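PDB 6NL1: mitochondrial edited mRNA stability factor 1 from Trypanosoma brucei, which probably hydrolyses the 5' triphosphate end of mitochondrial mRNAs as a Nudix-type processing enzyme and so supports the stability of edited transcripts. Local coordinates for residues A[120-128]-A[241-249]; A[199-208]-A[288-299]. All blocks are in the same frame, centred on the assembly; numbering follows the deposited sequence.

Contact 1: residues A[120-128]-A[241-249]. With SO4 (sulfate ion), chain C.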
loop_
_atom_site.group_PDB
_atom_site.type_symbol
_atom_site.label_atom_id
_atom_site.label_comp_id
_atom_site.label_asym_id
_atom_site.label_seq_id
_atom_site.Cartn_x
_atom_site.Cartn_y
_atom_site.Cartn_z
ATOM N N GLU A 120 -4.212 5.773 2.806
ATOM C CA GLU A 120 -4.138 6.170 1.409
ATOM C C GLU A 120 -5.456 6.769 0.915
ATOM O O GLU A 120 -5.457 7.802 0.254
ATOM C CB GLU A 120 -3.770 4.958 0.532
ATOM C CG GLU A 120 -2.333 4.496 0.704
ATOM C CD GLU A 120 -2.152 3.450 1.801
ATOM O OE1 GLU A 120 -3.063 3.247 2.646
ATOM O OE2 GLU A 120 -1.075 2.826 1.809
ATOM N N TRP A 121 -6.573 6.111 1.220
ATOM C CA TRP A 121 -7.874 6.565 0.723
ATOM C C TRP A 121 -8.594 7.508 1.685
ATOM O O TRP A 121 -9.274 8.432 1.249
ATOM C CB TRP A 121 -8.744 5.377 0.262
ATOM C CG TRP A 121 -8.050 4.690 -0.864
ATOM C CD1 TRP A 121 -7.861 5.182 -2.121
ATOM C CD2 TRP A 121 -7.370 3.433 -0.818
ATOM N NE1 TRP A 121 -7.124 4.304 -2.870
ATOM C CE2 TRP A 121 -6.809 3.218 -2.095
ATOM C CE3 TRP A 121 -7.196 2.458 0.173
ATOM C CZ2 TRP A 121 -6.078 2.070 -2.408
ATOM C CZ3 TRP A 121 -6.472 1.317 -0.140
ATOM C CH2 TRP A 121 -5.919 1.134 -1.422
ATOM N N ALA A 122 -8.415 7.295 2.984
ATOM C CA ALA A 122 -8.916 8.237 3.980
ATOM C C ALA A 122 -8.378 9.652 3.722
ATOM O O ALA A 122 -9.136 10.629 3.743
ATOM C CB ALA A 122 -8.550 7.765 5.392
ATOM N N ALA A 123 -7.075 9.755 3.470
ATOM C CA ALA A 123 -6.446 11.042 3.188
ATOM C C ALA A 123 -6.965 11.662 1.891
ATOM O O ALA A 123 -7.124 12.879 1.805
ATOM C CB ALA A 123 -4.918 10.917 3.147
ATOM N N GLU A 124 -7.237 10.838 0.883
ATOM C CA GLU A 124 -7.797 11.382 -0.352
ATOM C C GLU A 124 -9.205 11.935 -0.120
ATOM O O GLU A 124 -9.570 12.987 -0.647
ATOM C CB GLU A 124 -7.810 10.364 -1.499
ATOM C CG GLU A 124 -8.268 11.031 -2.791
ATOM C CD GLU A 124 -8.280 10.133 -4.016
ATOM O OE1 GLU A 124 -7.948 8.931 -3.922
ATOM O OE2 GLU A 124 -8.638 10.656 -5.090
ATOM N N LEU A 125 -9.993 11.215 0.667
ATOM C CA LEU A 125 -11.330 11.674 1.029
ATOM C C LEU A 125 -11.268 13.000 1.786
ATOM O O LEU A 125 -12.092 13.888 1.568
ATOM C CB LEU A 125 -12.057 10.602 1.857
ATOM C CG LEU A 125 -12.471 9.371 1.022
ATOM C CD1 LEU A 125 -12.809 8.158 1.881
ATOM C CD2 LEU A 125 -13.638 9.712 0.123
ATOM N N LYS A 126 -10.283 13.131 2.669
ATOM C CA LYS A 126 -10.113 14.378 3.402
ATOM C C LYS A 126 -9.724 15.507 2.451
ATOM O O LYS A 126 -10.235 16.624 2.551
ATOM C CB LYS A 126 -9.064 14.250 4.512
ATOM C CG LYS A 126 -8.871 15.565 5.254
ATOM C CD LYS A 126 -7.922 15.433 6.418
ATOM C CE LYS A 126 -8.593 14.795 7.616
ATOM N NZ LYS A 126 -7.643 14.651 8.757
ATOM N N TYR A 127 -8.818 15.202 1.532
ATOM C CA TYR A 127 -8.363 16.176 0.557
ATOM C C TYR A 127 -9.541 16.682 -0.278
ATOM O O TYR A 127 -9.645 17.867 -0.573
ATOM C CB TYR A 127 -7.297 15.552 -0.359
ATOM C CG TYR A 127 -7.019 16.376 -1.600
ATOM C CD1 TYR A 127 -6.352 17.598 -1.510
ATOM C CD2 TYR A 127 -7.439 15.949 -2.858
ATOM C CE1 TYR A 127 -6.102 18.378 -2.644
ATOM C CE2 TYR A 127 -7.186 16.712 -3.999
ATOM C CZ TYR A 127 -6.517 17.931 -3.879
ATOM O OH TYR A 127 -6.265 18.709 -4.989
ATOM N N ARG A 128 -10.431 15.774 -0.655
ATOM C CA ARG A 128 -11.544 16.133 -1.521
ATOM C C ARG A 128 -12.695 16.829 -0.800
ATOM O O ARG A 128 -13.372 17.653 -1.398
ATOM C CB ARG A 128 -12.083 14.899 -2.240
ATOM C CG ARG A 128 -11.189 14.339 -3.348
ATOM C CD ARG A 128 -11.788 13.023 -3.814
ATOM N NE ARG A 128 -11.172 12.464 -5.015
ATOM C CZ ARG A 128 -11.602 12.706 -6.248
ATOM N NH1 ARG A 128 -12.630 13.529 -6.452
ATOM N NH2 ARG A 128 -10.995 12.137 -7.281
ATOM N N GLY A 241 5.839 0.990 -7.389
ATOM C CA GLY A 241 4.394 1.037 -7.463
ATOM C C GLY A 241 3.787 1.405 -6.133
ATOM O O GLY A 241 4.332 1.070 -5.088
ATOM N N LYS A 242 2.661 2.103 -6.174
ATOM C CA LYS A 242 2.003 2.531 -4.947
ATOM C C LYS A 242 0.565 2.034 -4.859
ATOM O O LYS A 242 0.343 0.861 -4.568
ATOM C CB LYS A 242 2.059 4.046 -4.810
ATOM C CG LYS A 242 3.468 4.619 -4.627
ATOM C CD LYS A 242 3.361 6.139 -4.422
ATOM C CE LYS A 242 4.691 6.808 -4.437
ATOM N NZ LYS A 242 4.539 8.278 -4.272
ATOM N N TRP A 243 -0.400 2.921 -5.111
ATOM C CA TRP A 243 -1.818 2.559 -5.039
ATOM C C TRP A 243 -2.686 3.293 -6.068
ATOM O O TRP A 243 -2.289 4.322 -6.620
ATOM C CB TRP A 243 -2.365 2.795 -3.625
ATOM C CG TRP A 243 -2.436 4.253 -3.240
ATOM C CD1 TRP A 243 -3.470 5.122 -3.489
ATOM C CD2 TRP A 243 -1.431 5.015 -2.551
ATOM N NE1 TRP A 243 -3.165 6.375 -2.990
ATOM C CE2 TRP A 243 -1.921 6.334 -2.413
ATOM C CE3 TRP A 243 -0.168 4.709 -2.031
ATOM C CZ2 TRP A 243 -1.194 7.340 -1.779
ATOM C CZ3 TRP A 243 0.553 5.707 -1.396
ATOM C CH2 TRP A 243 0.044 7.011 -1.284
ATOM N N THR A 244 -3.873 2.751 -6.320
ATOM C CA THR A 244 -4.857 3.404 -7.178
ATOM C C THR A 244 -5.548 4.555 -6.444
ATOM O O THR A 244 -6.094 4.369 -5.359
ATOM C CB THR A 244 -5.965 2.422 -7.606
ATOM O OG1 THR A 244 -6.565 1.856 -6.434
ATOM C CG2 THR A 244 -5.402 1.284 -8.469
ATOM N N LEU A 245 -5.521 5.743 -7.039
ATOM C CA LEU A 245 -6.351 6.851 -6.576
ATOM C C LEU A 245 -7.813 6.514 -6.863
ATOM O O LEU A 245 -8.112 5.650 -7.701
ATOM C CB LEU A 245 -5.959 8.153 -7.296
ATOM C CG LEU A 245 -4.510 8.618 -7.121
ATOM C CD1 LEU A 245 -4.153 9.711 -8.116
ATOM C CD2 LEU A 245 -4.281 9.095 -5.701
ATOM N N LEU A 246 -8.731 7.178 -6.173
ATOM C CA LEU A 246 -10.145 7.020 -6.494
ATOM C C LEU A 246 -10.353 7.321 -7.981
ATOM O O LEU A 246 -9.780 8.277 -8.508
ATOM C CB LEU A 246 -11.002 7.954 -5.628
ATOM C CG LEU A 246 -11.001 7.679 -4.119
ATOM C CD1 LEU A 246 -11.784 8.735 -3.363
ATOM C CD2 LEU A 246 -11.558 6.292 -3.828
ATOM N N TYR A 247 -11.143 6.481 -8.648
ATOM C CA TYR A 247 -11.483 6.646 -10.066
ATOM C C TYR A 247 -10.355 6.265 -11.028
ATOM O O TYR A 247 -10.537 6.294 -12.244
ATOM C CB TYR A 247 -11.969 8.074 -10.365
ATOM C CG TYR A 247 -13.245 8.434 -9.643
ATOM C CD1 TYR A 247 -14.474 7.951 -10.077
ATOM C CD2 TYR A 247 -13.221 9.256 -8.524
ATOM C CE1 TYR A 247 -15.648 8.273 -9.411
ATOM C CE2 TYR A 247 -14.386 9.586 -7.853
ATOM C CZ TYR A 247 -15.597 9.091 -8.300
ATOM O OH TYR A 247 -16.762 9.415 -7.641
ATOM N N GLU A 248 -9.195 5.907 -10.489
ATOM C CA GLU A 248 -8.055 5.558 -11.325
ATOM C C GLU A 248 -8.067 4.069 -11.699
ATOM O O GLU A 248 -8.340 3.208 -10.865
ATOM C CB GLU A 248 -6.755 5.928 -10.613
ATOM C CG GLU A 248 -5.529 5.931 -11.498
ATOM C CD GLU A 248 -4.272 6.324 -10.747
ATOM O OE1 GLU A 248 -4.159 6.017 -9.533
ATOM O OE2 GLU A 248 -3.395 6.953 -11.369
ATOM N N ARG A 249 -7.796 3.775 -12.964
ATOM C CA ARG A 249 -7.675 2.390 -13.420
ATOM C C ARG A 249 -6.350 1.782 -12.947
ATOM O O ARG A 249 -5.388 2.504 -12.688
ATOM C CB ARG A 249 -7.783 2.321 -14.946
ATOM C CG ARG A 249 -9.179 2.609 -15.490
ATOM C CD ARG A 249 -9.233 2.568 -17.021
ATOM N NE ARG A 249 -8.608 1.364 -17.563
ATOM C CZ ARG A 249 -9.187 0.166 -17.607
ATOM N NH1 ARG A 249 -10.417 -0.001 -17.134
ATOM N NH2 ARG A 249 -8.531 -0.869 -18.119
HETATM S S SO4 C . -5.389 12.200 7.138
HETATM O O1 SO4 C . -5.187 12.971 8.365
HETATM O O2 SO4 C . -5.001 13.018 5.993
HETATM O O3 SO4 C . -4.565 10.990 7.168
HETATM O O4 SO4 C . -6.799 11.823 7.027
HETATM O O HOH W 1 -5.390 8.006 -2.598
HETATM O O HOH W 2 -8.845 10.566 -7.711
#
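Glu120 lays its CG over the six-membered ring of Trp243 as a CH-pi contact, 3.4 Å from the ring centroid. A bend at chi2 (90°) turns the carboxylate off the ring, its plane steep to that of the indole, and OE2 bonds to Tyr200 OH. Trp121 NE1 gives a nearly straight bond of 2.7 Å to Thr244 O, which lies in the plane of the indole and is met nearly along the C=O axis, while the indole face receives the edge of Trp243 in an offset edge-to-face pair with planes at 78°. One helical turn on, Glu124 reaches out extended, CG anti to the backbone N (chi1 -174°), and takes the backbone N of Leu246 on the syn lone pair of OE1 (3.0 Å). Water 1 joins the same OE1 to Glu120 O and Trp243 NE1. Leu125 CD2 rests against Leu246 CD1, which also lies beside Arg128. The Arg128 NE meets Glu124 OE2 from above the carboxylate plane, a salt bridge of 3.1 Å, and its NH2 comes to the edge of the Tyr247 ring. Water 2 ties Glu124 OE2 and Arg128 NH2 to Leu246 O. Every direct hydrogen bond from helix 120-129 to the loop before helix 250-262 thus joins a side chain to a backbone group; both Glu124 oxygens are engaged, and the nearby guanidinium would be expected to favour the charged carboxylate.

Contact 2: residues A[199-208]-A[288-299]. With SO4 (sulfate ion), chain B; SO4 (sulfate ion), chain D.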
loop_
_atom_site.group_PDB
_atom_site.type_symbol
_atom_site.label_atom_id
_atom_site.label_comp_id
_atom_site.label_asym_id
_atom_site.label_seq_id
_atom_site.Cartn_x
_atom_site.Cartn_y
_atom_site.Cartn_z
ATOM N N VAL A 199 -6.723 -0.762 -4.777
ATOM C CA VAL A 199 -5.708 -1.751 -4.441
ATOM C C VAL A 199 -4.332 -1.107 -4.456
ATOM O O VAL A 199 -4.164 0.001 -4.947
ATOM C CB VAL A 199 -5.700 -2.904 -5.477
ATOM C CG1 VAL A 199 -7.017 -3.693 -5.435
ATOM C CG2 VAL A 199 -5.445 -2.340 -6.878
ATOM N N TYR A 200 -3.357 -1.810 -3.898
ATOM C CA TYR A 200 -1.961 -1.492 -4.139
ATOM C C TYR A 200 -1.610 -2.014 -5.529
ATOM O O TYR A 200 -2.191 -2.995 -6.004
ATOM C CB TYR A 200 -1.077 -2.189 -3.104
ATOM C CG TYR A 200 -1.037 -1.523 -1.738
ATOM C CD1 TYR A 200 -0.409 -2.145 -0.662
ATOM C CD2 TYR A 200 -1.587 -0.262 -1.534
ATOM C CE1 TYR A 200 -0.340 -1.540 0.587
ATOM C CE2 TYR A 200 -1.528 0.360 -0.287
ATOM C CZ TYR A 200 -0.901 -0.284 0.768
ATOM O OH TYR A 200 -0.843 0.310 2.007
ATOM N N VAL A 201 -0.663 -1.362 -6.184
ATOM C CA VAL A 201 -0.180 -1.830 -7.472
ATOM C C VAL A 201 1.330 -1.926 -7.448
ATOM O O VAL A 201 2.004 -1.134 -6.781
ATOM C CB VAL A 201 -0.610 -0.898 -8.645
ATOM C CG1 VAL A 201 -2.111 -0.950 -8.821
ATOM C CG2 VAL A 201 -0.106 0.560 -8.427
ATOM N N ARG A 202 1.855 -2.913 -8.163
ATOM C CA ARG A 202 3.290 -3.064 -8.310
ATOM C C ARG A 202 3.557 -3.253 -9.800
ATOM O O ARG A 202 2.965 -4.114 -10.442
ATOM C CB ARG A 202 3.804 -4.257 -7.498
ATOM C CG ARG A 202 3.676 -4.113 -5.985
ATOM C CD ARG A 202 4.523 -2.939 -5.444
ATOM N NE ARG A 202 4.421 -2.854 -3.985
ATOM C CZ ARG A 202 3.548 -2.087 -3.331
ATOM N NH1 ARG A 202 2.683 -1.325 -3.995
ATOM N NH2 ARG A 202 3.537 -2.078 -2.007
ATOM N N LEU A 203 4.409 -2.407 -10.360
ATOM C CA LEU A 203 4.795 -2.546 -11.752
ATOM C C LEU A 203 6.203 -3.104 -11.759
ATOM O O LEU A 203 7.170 -2.369 -11.574
ATOM C CB LEU A 203 4.726 -1.203 -12.502
ATOM C CG LEU A 203 4.364 -1.306 -13.992
ATOM C CD1 LEU A 203 4.300 0.068 -14.679
ATOM C CD2 LEU A 203 5.332 -2.224 -14.725
ATOM N N GLY A 204 6.305 -4.414 -11.949
ATOM C CA GLY A 204 7.584 -5.087 -12.003
ATOM C C GLY A 204 8.340 -4.793 -13.291
ATOM O O GLY A 204 8.163 -5.461 -14.318
ATOM N N ILE A 205 9.185 -3.773 -13.229
ATOM C CA ILE A 205 10.112 -3.467 -14.300
ATOM C C ILE A 205 11.243 -4.481 -14.258
ATOM O O ILE A 205 11.799 -4.744 -13.189
ATOM C CB ILE A 205 10.677 -2.046 -14.115
ATOM C CG1 ILE A 205 9.590 -1.016 -14.414
ATOM C CG2 ILE A 205 11.841 -1.812 -15.035
ATOM C CD1 ILE A 205 9.222 -0.943 -15.884
ATOM N N PHE A 206 11.563 -5.074 -15.405
ATOM C CA PHE A 206 12.636 -6.067 -15.454
ATOM C C PHE A 206 13.521 -5.876 -16.682
ATOM O O PHE A 206 13.104 -5.304 -17.689
ATOM C CB PHE A 206 12.086 -7.509 -15.396
ATOM C CG PHE A 206 11.391 -7.964 -16.673
ATOM C CD1 PHE A 206 10.019 -7.780 -16.846
ATOM C CD2 PHE A 206 12.109 -8.576 -17.694
ATOM C CE1 PHE A 206 9.376 -8.199 -18.018
ATOM C CE2 PHE A 206 11.475 -9.002 -18.868
ATOM C CZ PHE A 206 10.110 -8.806 -19.032
ATOM N N ARG A 207 14.759 -6.337 -16.586
ATOM C CA ARG A 207 15.637 -6.349 -17.747
ATOM C C ARG A 207 16.157 -7.771 -17.943
ATOM O O ARG A 207 16.233 -8.556 -16.995
ATOM C CB ARG A 207 16.799 -5.362 -17.573
ATOM C CG ARG A 207 17.788 -5.749 -16.468
ATOM C CD ARG A 207 18.969 -4.784 -16.413
ATOM N NE ARG A 207 19.914 -5.147 -15.360
ATOM C CZ ARG A 207 21.023 -4.466 -15.087
ATOM N NH1 ARG A 207 21.333 -3.383 -15.789
ATOM N NH2 ARG A 207 21.826 -4.868 -14.112
ATOM N N ARG A 208 16.504 -8.100 -19.178
ATOM C CA ARG A 208 17.071 -9.411 -19.479
ATOM C C ARG A 208 18.584 -9.309 -19.615
ATOM O O ARG A 208 19.098 -8.399 -20.259
ATOM C CB ARG A 208 16.475 -9.957 -20.773
ATOM C CG ARG A 208 14.959 -10.076 -20.758
ATOM C CD ARG A 208 14.451 -10.820 -21.995
ATOM N NE ARG A 208 12.992 -10.841 -22.050
ATOM C CZ ARG A 208 12.227 -11.734 -21.425
ATOM N NH1 ARG A 208 12.773 -12.703 -20.689
ATOM N NH2 ARG A 208 10.909 -11.655 -21.534
ATOM N N VAL A 288 -4.845 -4.907 1.908
ATOM C CA VAL A 288 -5.562 -4.864 0.636
ATOM C C VAL A 288 -4.889 -5.759 -0.397
ATOM O O VAL A 288 -3.714 -6.110 -0.259
ATOM C CB VAL A 288 -5.633 -3.428 0.075
ATOM C CG1 VAL A 288 -6.418 -2.525 1.020
ATOM C CG2 VAL A 288 -4.221 -2.883 -0.168
ATOM N N PRO A 289 -5.635 -6.127 -1.443
ATOM C CA PRO A 289 -5.018 -6.843 -2.561
ATOM C C PRO A 289 -3.921 -6.008 -3.230
ATOM O O PRO A 289 -3.959 -4.776 -3.263
ATOM C CB PRO A 289 -6.187 -7.056 -3.533
ATOM C CG PRO A 289 -7.436 -7.004 -2.654
ATOM C CD PRO A 289 -7.089 -5.949 -1.624
ATOM N N VAL A 290 -2.923 -6.705 -3.748
ATOM C CA VAL A 290 -1.878 -6.094 -4.539
ATOM C C VAL A 290 -1.993 -6.610 -5.977
ATOM O O VAL A 290 -1.975 -7.815 -6.207
ATOM C CB VAL A 290 -0.488 -6.448 -3.978
ATOM C CG1 VAL A 290 0.586 -5.814 -4.815
ATOM C CG2 VAL A 290 -0.365 -6.010 -2.502
ATOM N N ARG A 291 -2.123 -5.695 -6.936
ATOM C CA ARG A 291 -2.181 -6.060 -8.348
ATOM C C ARG A 291 -0.823 -5.875 -9.004
ATOM O O ARG A 291 -0.177 -4.828 -8.859
ATOM C CB ARG A 291 -3.224 -5.221 -9.084
ATOM C CG ARG A 291 -4.633 -5.503 -8.652
ATOM C CD ARG A 291 -5.492 -5.798 -9.851
ATOM N NE ARG A 291 -6.442 -6.872 -9.587
ATOM C CZ ARG A 291 -7.383 -7.254 -10.440
ATOM N NH1 ARG A 291 -7.495 -6.648 -11.617
ATOM N NH2 ARG A 291 -8.208 -8.242 -10.118
ATOM N N TYR A 292 -0.403 -6.898 -9.729
ATOM C CA TYR A 292 0.923 -6.932 -10.325
ATOM C C TYR A 292 0.886 -6.725 -11.829
ATOM O O TYR A 292 -0.084 -7.095 -12.505
ATOM C CB TYR A 292 1.623 -8.256 -9.980
ATOM C CG TYR A 292 2.057 -8.301 -8.542
ATOM C CD1 TYR A 292 3.312 -7.830 -8.163
ATOM C CD2 TYR A 292 1.198 -8.754 -7.551
ATOM C CE1 TYR A 292 3.708 -7.838 -6.833
ATOM C CE2 TYR A 292 1.586 -8.768 -6.214
ATOM C CZ TYR A 292 2.841 -8.306 -5.863
ATOM O OH TYR A 292 3.242 -8.321 -4.543
ATOM N N PHE A 293 1.957 -6.124 -12.328
ATOM C CA PHE A 293 2.172 -5.908 -13.755
ATOM C C PHE A 293 3.640 -6.196 -14.016
ATOM O O PHE A 293 4.455 -6.110 -13.095
ATOM C CB PHE A 293 1.870 -4.449 -14.126
ATOM C CG PHE A 293 0.450 -4.033 -13.848
ATOM C CD1 PHE A 293 -0.499 -4.034 -14.868
ATOM C CD2 PHE A 293 0.060 -3.657 -12.559
ATOM C CE1 PHE A 293 -1.815 -3.654 -14.619
ATOM C CE2 PHE A 293 -1.248 -3.280 -12.299
ATOM C CZ PHE A 293 -2.191 -3.280 -13.327
ATOM N N VAL A 294 3.986 -6.541 -15.253
ATOM C CA VAL A 294 5.391 -6.606 -15.644
ATOM C C VAL A 294 5.628 -5.771 -16.885
ATOM O O VAL A 294 4.727 -5.593 -17.709
ATOM C CB VAL A 294 5.877 -8.045 -15.931
ATOM C CG1 VAL A 294 5.765 -8.916 -14.682
ATOM C CG2 VAL A 294 5.127 -8.649 -17.126
ATOM N N ALA A 295 6.846 -5.257 -17.017
ATOM C CA ALA A 295 7.249 -4.574 -18.241
ATOM C C ALA A 295 8.756 -4.675 -18.395
ATOM O O ALA A 295 9.509 -4.479 -17.432
ATOM C CB ALA A 295 6.813 -3.116 -18.221
ATOM N N GLU A 296 9.195 -4.989 -19.607
ATOM C CA GLU A 296 10.617 -5.053 -19.887
ATOM C C GLU A 296 11.128 -3.675 -20.278
ATOM O O GLU A 296 10.467 -2.948 -21.018
ATOM C CB GLU A 296 10.917 -6.060 -21.001
ATOM C CG GLU A 296 12.402 -6.121 -21.332
ATOM C CD GLU A 296 12.777 -7.226 -22.303
ATOM O OE1 GLU A 296 11.898 -8.017 -22.718
ATOM O OE2 GLU A 296 13.972 -7.298 -22.646
ATOM N N VAL A 297 12.296 -3.315 -19.758
ATOM C CA VAL A 297 13.016 -2.133 -20.219
ATOM C C VAL A 297 14.402 -2.541 -20.734
ATOM O O VAL A 297 14.903 -3.626 -20.409
ATOM C CB VAL A 297 13.158 -1.079 -19.100
ATOM C CG1 VAL A 297 11.791 -0.593 -18.668
ATOM C CG2 VAL A 297 13.939 -1.648 -17.910
ATOM N N PRO A 298 15.024 -1.687 -21.560
ATOM C CA PRO A 298 16.379 -2.054 -21.990
ATOM C C PRO A 298 17.328 -2.078 -20.791
ATOM O O PRO A 298 17.131 -1.339 -19.825
ATOM C CB PRO A 298 16.752 -0.957 -23.004
ATOM C CG PRO A 298 15.743 0.122 -22.847
ATOM C CD PRO A 298 14.509 -0.489 -22.248
ATOM N N SER A 299 18.334 -2.942 -20.841
ATOM C CA SER A 299 19.180 -3.181 -19.675
ATOM C C SER A 299 19.984 -1.951 -19.255
ATOM O O SER A 299 20.369 -1.825 -18.094
ATOM C CB SER A 299 20.114 -4.372 -19.914
ATOM O OG SER A 299 21.013 -4.096 -20.968
HETATM S S SO4 B . 6.201 -6.257 -3.512
HETATM O O1 SO4 B . 6.717 -5.007 -4.049
HETATM O O2 SO4 B . 5.173 -5.918 -2.529
HETATM O O3 SO4 B . 5.639 -7.111 -4.553
HETATM O O4 SO4 B . 7.287 -6.997 -2.874
HETATM S S SO4 D . 24.541 -2.133 -14.189
HETATM O O1 SO4 D . 25.847 -1.481 -14.268
HETATM O O2 SO4 D . 23.754 -1.530 -13.107
HETATM O O3 SO4 D . 23.846 -1.957 -15.463
HETATM O O4 SO4 D . 24.743 -3.558 -13.939
HETATM O O HOH W 3 15.896 -6.174 -21.219
HETATM O O HOH W 4 9.231 -9.124 -22.712
#
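Ala295 CB sits between Leu203 CD2 and Ile205 CD1 at the apolar centre of two neighbouring parallel strands, 200-207 and 290-296, in the mixed sheet of the Nudix fold. On the same face Phe293 CB packs against Leu203 CG, and Ile205 CG2 meets Val297 CG2 at 3.6 Å; helix 250-262 lies over this side at Leu258 and Ala254. The strand axes approach to 4.4 Å at 22°, and backbone bonds alternate from Tyr200 N to Pro289 O as far as Val297 N to Phe206 O. The opposite face carries Tyr200, Val290, Arg202, Tyr292, Val294 and Phe206. There Val288 CG2 stands over the centre of the Tyr200 ring in a CH-pi contact, and Val290 CG1 touches Arg202 CG. Arg202 CB lies obliquely against the Tyr292 ring; a bend at chi2 (-63°) lifts the guanidinium so that NH1 bonds back to Val201 O. Tyr292 OH hydrogen-bonds to O3 of a sulfate at 2.7 Å, and toward this ion Arg202 NE makes only weak bonds. Arg202, Val288 and Tyr292 bind GDP in another structure of this protein, so the anion may mark part of that pocket. Farther along, Glu296 CB covers one face of Phe206, whose CE2 lies over one face of the Arg208 guanidinium. Arg208 NE then reaches Glu296 OE1 from above the carboxylate plane as a salt bridge of 3.1 Å, and water 3 joins Glu296 OE2 to Arg208 N and Val297 O. At the outer end Arg207, also paired with Glu216, has Ser299 O in its guanidinium plane, and its NH1 donates hydrogen bonds both to Ser299 O and to O3 of a second sulfate, each 2.9 Å long.

Overall arrangement
The centres of contacts 1 and 2 lie about 20 Å apart, and their segments alternate along the chain: 120-128, 199-208, 241-249, 288-299. Contact 2 pairs two strands within the mixed Nudix sheet, whereas contact 1 docks helix 120-129 onto the loop between strand 235-238 and helix 250-262. The two meet where Val201 N bonds to Lys242 O, and again at the Glu120-Tyr200 pair. The loop of contact 1 therefore runs beside strand 200-207, and the helix reaches the same strand through Glu120. Trp121 also comes within about 4 Å of Val288, side chain to side chain, placing the helix next to the GDP-binding residues of contact 2.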